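PDB 2NT2: protein phosphatase Slingshot homolog 2 from Homo sapiens, which dephosphorylates cofilin and so activates this actin-depolymerizing factor, regulating the dynamics of actin filaments. Local coordinates for residues A[28-40]-A[80-94]. The protein carries 1 engineered substitution. Residues are numbered along the deposited sequence; the frame is centred on the assembly and turned at random.
Sequences RGVRYILNVTREI and HGSKCLVHSKMGVSR. Engineered in segment 80-94: S88 (natural residue Cys). With SO4 (sulfate ion), chain D.
L34 and V86, with I33 and L85 beside them, pair strands 30-35 and 83-87 in parallel in the central sheet of the dual-specificity phosphatase fold, and the second strand leads into the phosphate-binding loop (P-loop) of the protein-tyrosine phosphatase signature, HSKMGVSR here. Backbone bonds join them, among them L85 N to the O of Y32, L34 N to the O of L85, H87 N to the O of L34 and V36 N to the O of H87. The buried part is tightly packed. Branched aliphatics suit it, filling space without bringing in a polar group to satisfy: L34 lies alongside V86, pointing the same way, and V86 CG1 also meets V36 CG2 at 3.8 Å. On the face bearing N35, the H87 imidazole stands with CG between backbone N and carbonyl carbon (chi1 78°), which brings its edge to I33 CG2, 3.4 Å from CD2. N35 CA lies over one face of that ring, a CH-pi contact, while H87 ND1 donates in the ring plane to the O of S88. Where the strands begin, partly exposed S82 and K83 form the solvent side: S82 CB sits at the Y32 ring edge, and the K83 methylenes run past the carbonyls of R28 and G29.

Beyond the strands, the loop wraps a sulfate, probably occupying the site of a substrate phosphate. S88, an engineered replacement for the cysteine that forms the phosphocysteine intermediate, has T37 CG2 against its CA. Arginine suits R94 because its N-H groups serve two anions: the chain, bent at chi3 (-76°), carries NE to sulfate O3 at 2.6 Å, and its end meets the E39 carboxylate end-on, the planes 15° apart. A leucine in place of R94 would probably leave E39 without its charged mate and the sulfate without its guanidinium bonds. T37 CG2 covers one guanidinium face, while in the salt bridge NH2 of R94 reaches E39 OE1 at 2.7 Å and NH1 reaches OE2 at 2.8 Å, both on syn sides.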
ATOM      1  N   ARG A  28     -15.736  -1.174  -7.166  1.00 24.99           N
ATOM      2  CA  ARG A  28     -15.075  -2.107  -6.263  1.00 20.26           C
ATOM      3  C   ARG A  28     -15.343  -1.755  -4.808  1.00 16.61           C
ATOM      4  O   ARG A  28     -14.921  -2.481  -3.908  1.00 20.93           O
ATOM      5  CB  ARG A  28     -13.570  -2.144  -6.531  1.00 17.63           C
ATOM      6  CG  ARG A  28     -13.221  -2.666  -7.913  1.00 20.68           C
ATOM      7  CD  ARG A  28     -11.725  -2.558  -8.174  1.00 23.63           C
ATOM      8  NE  ARG A  28     -11.310  -3.296  -9.357  1.00 30.37           N
ATOM      9  CZ  ARG A  28     -11.124  -4.609  -9.392  1.00 35.77           C
ATOM     10  NH1 ARG A  28     -11.322  -5.329  -8.292  1.00 51.78           N
ATOM     11  NH2 ARG A  28     -10.744  -5.207 -10.512  1.00 20.53           N
ATOM     12  N   GLY A  29     -16.033  -0.652  -4.571  1.00 18.25           N
ATOM     13  CA  GLY A  29     -16.404  -0.221  -3.239  1.00 22.21           C
ATOM     14  C   GLY A  29     -15.299   0.510  -2.501  1.00 24.61           C
ATOM     15  O   GLY A  29     -15.265   0.516  -1.268  1.00 30.92           O
ATOM     16  N   VAL A  30     -14.376   1.117  -3.242  1.00 20.63           N
ATOM     17  CA  VAL A  30     -13.275   1.858  -2.646  1.00 15.01           C
ATOM     18  C   VAL A  30     -13.723   3.262  -2.264  1.00 19.51           C
ATOM     19  O   VAL A  30     -14.485   3.888  -3.006  1.00 23.25           O
ATOM     20  CB  VAL A  30     -12.074   1.971  -3.603  1.00 16.22           C
ATOM     21  CG1 VAL A  30     -10.985   2.804  -2.938  1.00 11.53           C
ATOM     22  CG2 VAL A  30     -11.554   0.604  -4.014  1.00 10.88           C
ATOM     23  N   ARG A  31     -13.282   3.778  -1.120  1.00 17.82           N
ATOM     24  CA  ARG A  31     -13.615   5.151  -0.744  1.00 23.76           C
ATOM     25  C   ARG A  31     -12.404   5.829  -0.105  1.00 22.23           C
ATOM     26  O   ARG A  31     -12.390   7.047   0.066  1.00 33.75           O
ATOM     27  CB  ARG A  31     -14.808   5.233   0.207  1.00 27.42           C
ATOM     28  CG  ARG A  31     -15.878   4.184   0.016  1.00 29.32           C
ATOM     29  CD  ARG A  31     -16.861   4.493  -1.091  1.00 38.65           C
ATOM     30  NE  ARG A  31     -16.622   5.767  -1.757  1.00 40.32           N
ATOM     31  CZ  ARG A  31     -17.386   6.251  -2.731  1.00 35.15           C
ATOM     32  NH1 ARG A  31     -18.446   5.568  -3.146  1.00 30.50           N
ATOM     33  NH2 ARG A  31     -17.093   7.421  -3.283  1.00 37.15           N
ATOM     34  N   TYR A  32     -11.422   5.012   0.237  1.00 18.93           N
ATOM     35  CA  TYR A  32     -10.169   5.469   0.811  1.00 19.83           C
ATOM     36  C   TYR A  32      -9.033   5.199  -0.174  1.00 21.68           C
ATOM     37  O   TYR A  32      -8.972   4.135  -0.788  1.00 18.50           O
ATOM     38  CB  TYR A  32      -9.872   4.760   2.132  1.00 24.23           C
ATOM     39  CG  TYR A  32     -10.904   4.971   3.209  1.00 30.10           C
ATOM     40  CD1 TYR A  32     -12.012   4.137   3.307  1.00 29.33           C
ATOM     41  CD2 TYR A  32     -10.770   6.003   4.130  1.00 31.23           C
ATOM     42  CE1 TYR A  32     -12.965   4.320   4.291  1.00 22.20           C
ATOM     43  CE2 TYR A  32     -11.725   6.187   5.116  1.00 31.91           C
ATOM     44  CZ  TYR A  32     -12.815   5.347   5.192  1.00 26.90           C
ATOM     45  OH  TYR A  32     -13.758   5.542   6.178  1.00 29.74           O
ATOM     46  N   ILE A  33      -8.134   6.164  -0.320  1.00 17.72           N
ATOM     47  CA  ILE A  33      -7.004   5.958  -1.218  1.00 15.60           C
ATOM     48  C   ILE A  33      -5.697   6.369  -0.544  1.00 17.19           C
ATOM     49  O   ILE A  33      -5.537   7.523  -0.153  1.00 16.86           O
ATOM     50  CB  ILE A  33      -7.162   6.734  -2.530  1.00 18.27           C
ATOM     51  CG1 ILE A  33      -8.447   6.421  -3.299  1.00 18.45           C
ATOM     52  CG2 ILE A  33      -5.947   6.511  -3.422  1.00 21.53           C
ATOM     53  CD1 ILE A  33      -8.596   7.247  -4.562  1.00 15.91           C
ATOM     54  N   LEU A  34      -4.815   5.385  -0.426  1.00 16.52           N
ATOM     55  CA  LEU A  34      -3.454   5.562   0.045  1.00 14.56           C
ATOM     56  C   LEU A  34      -2.509   5.725  -1.152  1.00 20.94           C
ATOM     57  O   LEU A  34      -2.164   4.775  -1.853  1.00 10.59           O
ATOM     58  CB  LEU A  34      -3.025   4.393   0.920  1.00 15.25           C
ATOM     59  CG  LEU A  34      -1.675   4.515   1.628  1.00 16.02           C
ATOM     60  CD1 LEU A  34      -1.516   5.885   2.266  1.00 15.36           C
ATOM     61  CD2 LEU A  34      -1.527   3.408   2.665  1.00 13.20           C
ATOM     62  N   ASN A  35      -2.149   6.979  -1.373  1.00 16.39           N
ATOM     63  CA  ASN A  35      -1.275   7.400  -2.452  1.00 15.45           C
ATOM     64  C   ASN A  35       0.161   7.541  -1.950  1.00 14.19           C
ATOM     65  O   ASN A  35       0.510   8.559  -1.358  1.00 14.53           O
ATOM     66  CB  ASN A  35      -1.787   8.730  -3.007  1.00 14.46           C
ATOM     67  CG  ASN A  35      -1.022   9.194  -4.225  1.00 12.03           C
ATOM     68  OD1 ASN A  35       0.062   8.687  -4.504  1.00 13.86           O
ATOM     69  ND2 ASN A  35      -1.602  10.158  -4.934  1.00 14.60           N
ATOM     70  N   VAL A  36       0.963   6.513  -2.179  1.00 16.80           N
ATOM     71  CA  VAL A  36       2.334   6.418  -1.707  1.00 12.29           C
ATOM     72  C   VAL A  36       3.317   7.010  -2.709  1.00 18.39           C
ATOM     73  O   VAL A  36       4.270   6.354  -3.143  1.00 21.40           O
ATOM     74  CB  VAL A  36       2.723   4.947  -1.436  1.00 10.79           C
ATOM     75  CG1 VAL A  36       3.961   4.882  -0.550  1.00  8.96           C
ATOM     76  CG2 VAL A  36       1.573   4.202  -0.784  1.00 11.31           C
ATOM     77  N   THR A  37       3.061   8.246  -3.132  1.00 13.72           N
ATOM     78  CA  THR A  37       3.911   8.928  -4.091  1.00 12.02           C
ATOM     79  C   THR A  37       4.072  10.404  -3.716  1.00 13.21           C
ATOM     80  O   THR A  37       3.247  10.950  -2.985  1.00 10.36           O
ATOM     81  CB  THR A  37       3.391   8.887  -5.539  1.00 14.79           C
ATOM     82  OG1 THR A  37       2.480   9.981  -5.753  1.00 13.39           O
ATOM     83  CG2 THR A  37       2.641   7.612  -5.873  1.00  8.72           C
ATOM     84  N   ARG A  38       5.112  11.010  -4.267  1.00 17.48           N
ATOM     85  CA  ARG A  38       5.294  12.451  -4.235  1.00 21.71           C
ATOM     86  C   ARG A  38       4.765  13.089  -5.524  1.00 20.19           C
ATOM     87  O   ARG A  38       4.218  14.192  -5.478  1.00 23.07           O
ATOM     88  CB  ARG A  38       6.771  12.818  -4.065  1.00 27.73           C
ATOM     89  CG  ARG A  38       7.030  14.318  -4.195  1.00 31.50           C
ATOM     90  CD  ARG A  38       7.183  14.972  -2.832  1.00 37.18           C
ATOM     91  NE  ARG A  38       6.178  16.004  -2.601  1.00 46.16           N
ATOM     92  CZ  ARG A  38       5.835  16.501  -1.427  1.00 46.25           C
ATOM     93  NH1 ARG A  38       6.416  16.074  -0.313  1.00 55.50           N
ATOM     94  NH2 ARG A  38       4.898  17.436  -1.356  1.00 49.68           N
ATOM     95  N   GLU A  39       4.944  12.387  -6.632  1.00 14.85           N
ATOM     96  CA  GLU A  39       4.742  12.891  -7.978  1.00 25.24           C
ATOM     97  C   GLU A  39       3.383  12.601  -8.591  1.00 27.20           C
ATOM     98  O   GLU A  39       2.997  13.150  -9.626  1.00 18.61           O
ATOM     99  CB  GLU A  39       5.849  12.301  -8.875  1.00 25.62           C
ATOM    100  CG  GLU A  39       5.622  10.858  -9.288  1.00 20.85           C
ATOM    101  CD  GLU A  39       6.198   9.844  -8.325  1.00 25.03           C
ATOM    102  OE1 GLU A  39       6.524   8.715  -8.759  1.00 36.37           O
ATOM    103  OE2 GLU A  39       6.335  10.138  -7.119  1.00 19.25           O
ATOM    104  N   ILE A  40       2.591  11.701  -8.002  1.00 26.09           N
ATOM    105  CA  ILE A  40       1.277  11.444  -8.599  1.00 19.67           C
ATOM    106  C   ILE A  40       0.197  12.164  -7.800  1.00 21.31           C
ATOM    107  O   ILE A  40       0.259  12.237  -6.576  1.00 13.87           O
ATOM    108  CB  ILE A  40       0.956   9.946  -8.688  1.00 16.06           C
ATOM    109  CG1 ILE A  40       1.836   9.198  -9.705  1.00 20.41           C
ATOM    110  CG2 ILE A  40      -0.503   9.692  -9.002  1.00  6.82           C
ATOM    111  CD1 ILE A  40       3.016   8.547  -9.019  1.00 27.49           C
ATOM    112  N   HIS A  80     -14.520   1.819   9.065  1.00 30.85           N
ATOM    113  CA  HIS A  80     -15.791   2.307   8.550  1.00 32.81           C
ATOM    114  C   HIS A  80     -16.403   1.350   7.538  1.00 31.86           C
ATOM    115  O   HIS A  80     -17.264   1.755   6.759  1.00 31.97           O
ATOM    116  CB  HIS A  80     -15.610   3.700   7.938  1.00 34.96           C
ATOM    117  CG  HIS A  80     -15.202   4.715   8.966  1.00 39.50           C
ATOM    118  ND1 HIS A  80     -15.737   4.753  10.233  1.00 43.20           N
ATOM    119  CD2 HIS A  80     -14.311   5.729   8.914  1.00 43.31           C
ATOM    120  CE1 HIS A  80     -15.196   5.743  10.918  1.00 45.97           C
ATOM    121  NE2 HIS A  80     -14.323   6.355  10.138  1.00 44.63           N
ATOM    122  N   GLY A  81     -15.975   0.092   7.566  1.00 28.62           N
ATOM    123  CA  GLY A  81     -16.511  -0.914   6.669  1.00 31.79           C
ATOM    124  C   GLY A  81     -16.299  -0.594   5.207  1.00 32.64           C
ATOM    125  O   GLY A  81     -17.183  -0.836   4.376  1.00 28.97           O
ATOM    126  N   SER A  82     -15.131  -0.057   4.855  1.00 30.70           N
ATOM    127  CA  SER A  82     -14.859   0.278   3.458  1.00 30.39           C
ATOM    128  C   SER A  82     -13.548  -0.352   2.991  1.00 28.18           C
ATOM    129  O   SER A  82     -12.944  -1.123   3.729  1.00 28.77           O
ATOM    130  CB  SER A  82     -14.832   1.792   3.241  1.00 28.17           C
ATOM    131  OG  SER A  82     -14.962   2.112   1.866  1.00 24.31           O
ATOM    132  N   LYS A  83     -13.152  -0.027   1.768  1.00 26.06           N
ATOM    133  CA  LYS A  83     -11.983  -0.575   1.107  1.00 22.38           C
ATOM    134  C   LYS A  83     -10.999   0.536   0.734  1.00 22.17           C
ATOM    135  O   LYS A  83     -11.397   1.685   0.539  1.00 21.82           O
ATOM    136  CB  LYS A  83     -12.354  -1.369  -0.146  1.00 22.69           C
ATOM    137  CG  LYS A  83     -13.496  -2.356   0.046  1.00 18.49           C
ATOM    138  CD  LYS A  83     -13.495  -3.429  -1.033  1.00 16.56           C
ATOM    139  CE  LYS A  83     -14.409  -4.580  -0.633  1.00 26.05           C
ATOM    140  NZ  LYS A  83     -15.847  -4.197  -0.717  1.00 35.85           N
ATOM    141  N   CYS A  84      -9.732   0.154   0.657  1.00 19.85           N
ATOM    142  CA  CYS A  84      -8.634   1.092   0.442  1.00 15.86           C
ATOM    143  C   CYS A  84      -7.783   0.667  -0.747  1.00 14.91           C
ATOM    144  O   CYS A  84      -7.429  -0.504  -0.877  1.00 16.54           O
ATOM    145  CB  CYS A  84      -7.786   1.187   1.711  1.00 19.77           C
ATOM    146  SG  CYS A  84      -6.390   2.332   1.656  1.00 20.63           S
ATOM    147  N   LEU A  85      -7.472   1.622  -1.619  1.00 17.58           N
ATOM    148  CA  LEU A  85      -6.518   1.388  -2.693  1.00 14.34           C
ATOM    149  C   LEU A  85      -5.127   1.865  -2.284  1.00 13.23           C
ATOM    150  O   LEU A  85      -4.869   3.053  -2.096  1.00 15.41           O
ATOM    151  CB  LEU A  85      -6.954   2.079  -3.986  1.00  9.08           C
ATOM    152  CG  LEU A  85      -5.886   2.182  -5.084  1.00 10.95           C
ATOM    153  CD1 LEU A  85      -5.549   0.804  -5.629  1.00 14.90           C
ATOM    154  CD2 LEU A  85      -6.341   3.112  -6.198  1.00  6.73           C
ATOM    155  N   VAL A  86      -4.191   0.925  -2.151  1.00 14.48           N
ATOM    156  CA  VAL A  86      -2.806   1.358  -1.981  1.00 13.01           C
ATOM    157  C   VAL A  86      -2.133   1.402  -3.354  1.00 16.75           C
ATOM    158  O   VAL A  86      -2.034   0.372  -4.014  1.00 16.01           O
ATOM    159  CB  VAL A  86      -1.985   0.473  -1.040  1.00 10.03           C
ATOM    160  CG1 VAL A  86      -0.742   1.247  -0.601  1.00  8.04           C
ATOM    161  CG2 VAL A  86      -2.804   0.038   0.161  1.00 11.60           C
ATOM    162  N   HIS A  87      -1.711   2.595  -3.766  1.00 18.50           N
ATOM    163  CA  HIS A  87      -1.117   2.739  -5.095  1.00 11.53           C
ATOM    164  C   HIS A  87       0.127   3.621  -5.068  1.00 10.03           C
ATOM    165  O   HIS A  87       0.337   4.428  -4.167  1.00 10.12           O
ATOM    166  CB  HIS A  87      -2.134   3.260  -6.101  1.00  8.25           C
ATOM    167  CG  HIS A  87      -2.437   4.720  -6.056  1.00  7.25           C
ATOM    168  ND1 HIS A  87      -1.792   5.633  -6.862  1.00  9.32           N
ATOM    169  CD2 HIS A  87      -3.314   5.443  -5.322  1.00  4.84           C
ATOM    170  CE1 HIS A  87      -2.254   6.848  -6.624  1.00  5.11           C
ATOM    171  NE2 HIS A  87      -3.181   6.763  -5.689  1.00  8.62           N
ATOM    172  N   SER A  88       0.957   3.396  -6.079  1.00  9.06           N
ATOM    173  CA  SER A  88       2.126   4.210  -6.377  1.00 13.02           C
ATOM    174  C   SER A  88       2.036   4.680  -7.827  1.00 15.90           C
ATOM    175  O   SER A  88       0.933   4.899  -8.335  1.00 13.95           O
ATOM    176  CB  SER A  88       3.410   3.423  -6.122  1.00  8.49           C
ATOM    177  OG  SER A  88       3.364   2.146  -6.734  1.00 22.11           O
ATOM    178  N   LYS A  89       3.169   4.803  -8.503  1.00 14.07           N
ATOM    179  CA  LYS A  89       3.115   4.997  -9.956  1.00 14.90           C
ATOM    180  C   LYS A  89       2.910   3.655 -10.660  1.00 16.41           C
ATOM    181  O   LYS A  89       2.009   3.514 -11.477  1.00  9.76           O
ATOM    182  CB  LYS A  89       4.371   5.692 -10.465  1.00 17.39           C
ATOM    183  CG  LYS A  89       4.660   5.489 -11.944  1.00 20.51           C
ATOM    184  CD  LYS A  89       5.170   6.751 -12.609  1.00 24.48           C
ATOM    185  CE  LYS A  89       5.236   6.583 -14.118  1.00 28.77           C
ATOM    186  NZ  LYS A  89       4.970   7.861 -14.832  1.00 42.79           N
ATOM    187  N   MET A  90       3.745   2.661 -10.357  1.00 15.63           N
ATOM    188  CA  MET A  90       3.602   1.367 -11.010  1.00 18.97           C
ATOM    189  C   MET A  90       2.848   0.345 -10.171  1.00 17.81           C
ATOM    190  O   MET A  90       2.298  -0.607 -10.732  1.00 16.27           O
ATOM    191  CB  MET A  90       4.967   0.808 -11.416  1.00 22.00           C
ATOM    192  CG  MET A  90       5.890   1.794 -12.105  1.00 23.92           C
ATOM    193  SD  MET A  90       5.215   2.545 -13.596  1.00 33.59           S
ATOM    194  CE  MET A  90       4.213   1.215 -14.249  1.00 80.04           C
ATOM    195  N   GLY A  91       2.802   0.531  -8.860  1.00 15.07           N
ATOM    196  CA  GLY A  91       2.192  -0.447  -7.969  1.00 16.60           C
ATOM    197  C   GLY A  91       3.113  -1.639  -7.760  1.00 15.41           C
ATOM    198  O   GLY A  91       2.668  -2.772  -7.603  1.00 13.94           O
ATOM    199  N   VAL A  92       4.412  -1.383  -7.760  1.00 18.37           N
ATOM    200  CA  VAL A  92       5.433  -2.425  -7.748  1.00 16.48           C
ATOM    201  C   VAL A  92       6.355  -2.325  -6.546  1.00  8.76           C
ATOM    202  O   VAL A  92       6.786  -3.334  -5.988  1.00 14.51           O
ATOM    203  CB  VAL A  92       6.259  -2.329  -9.050  1.00 15.03           C
ATOM    204  CG1 VAL A  92       7.694  -2.775  -8.841  1.00 14.52           C
ATOM    205  CG2 VAL A  92       5.578  -3.137 -10.145  1.00 11.87           C
ATOM    206  N   SER A  93       6.673  -1.108  -6.117  1.00 10.64           N
ATOM    207  CA  SER A  93       7.687  -0.915  -5.081  1.00 13.58           C
ATOM    208  C   SER A  93       7.173  -0.150  -3.875  1.00 10.11           C
ATOM    209  O   SER A  93       7.039  -0.682  -2.767  1.00 11.86           O
ATOM    210  CB  SER A  93       8.889  -0.204  -5.715  1.00  9.82           C
ATOM    211  OG  SER A  93       9.951  -0.053  -4.808  1.00 20.86           O
ATOM    212  N   ARG A  94       6.855   1.130  -4.039  1.00  9.56           N
ATOM    213  CA  ARG A  94       6.380   1.905  -2.890  1.00 15.39           C
ATOM    214  C   ARG A  94       5.068   1.354  -2.343  1.00 17.52           C
ATOM    215  O   ARG A  94       4.888   1.201  -1.131  1.00 12.56           O
ATOM    216  CB  ARG A  94       6.202   3.372  -3.274  1.00 16.34           C
ATOM    217  CG  ARG A  94       7.505   4.135  -3.484  1.00 17.07           C
ATOM    218  CD  ARG A  94       7.219   5.514  -4.067  1.00 16.74           C
ATOM    219  NE  ARG A  94       6.881   5.444  -5.486  1.00 13.41           N
ATOM    220  CZ  ARG A  94       6.601   6.495  -6.243  1.00 11.39           C
ATOM    221  NH1 ARG A  94       6.610   7.718  -5.735  1.00  7.03           N
ATOM    222  NH2 ARG A  94       6.310   6.304  -7.525  1.00  9.57           N
TER
HETATM  223  S   SO4 D 101       6.361   2.436  -7.797  1.00 19.17           S
HETATM  224  O1  SO4 D 101       5.609   3.389  -8.601  1.00  8.35           O
HETATM  225  O2  SO4 D 101       7.554   1.976  -8.506  1.00 17.74           O
HETATM  226  O3  SO4 D 101       6.782   3.073  -6.545  1.00 19.04           O
HETATM  227  O4  SO4 D 101       5.505   1.285  -7.493  1.00  9.64           O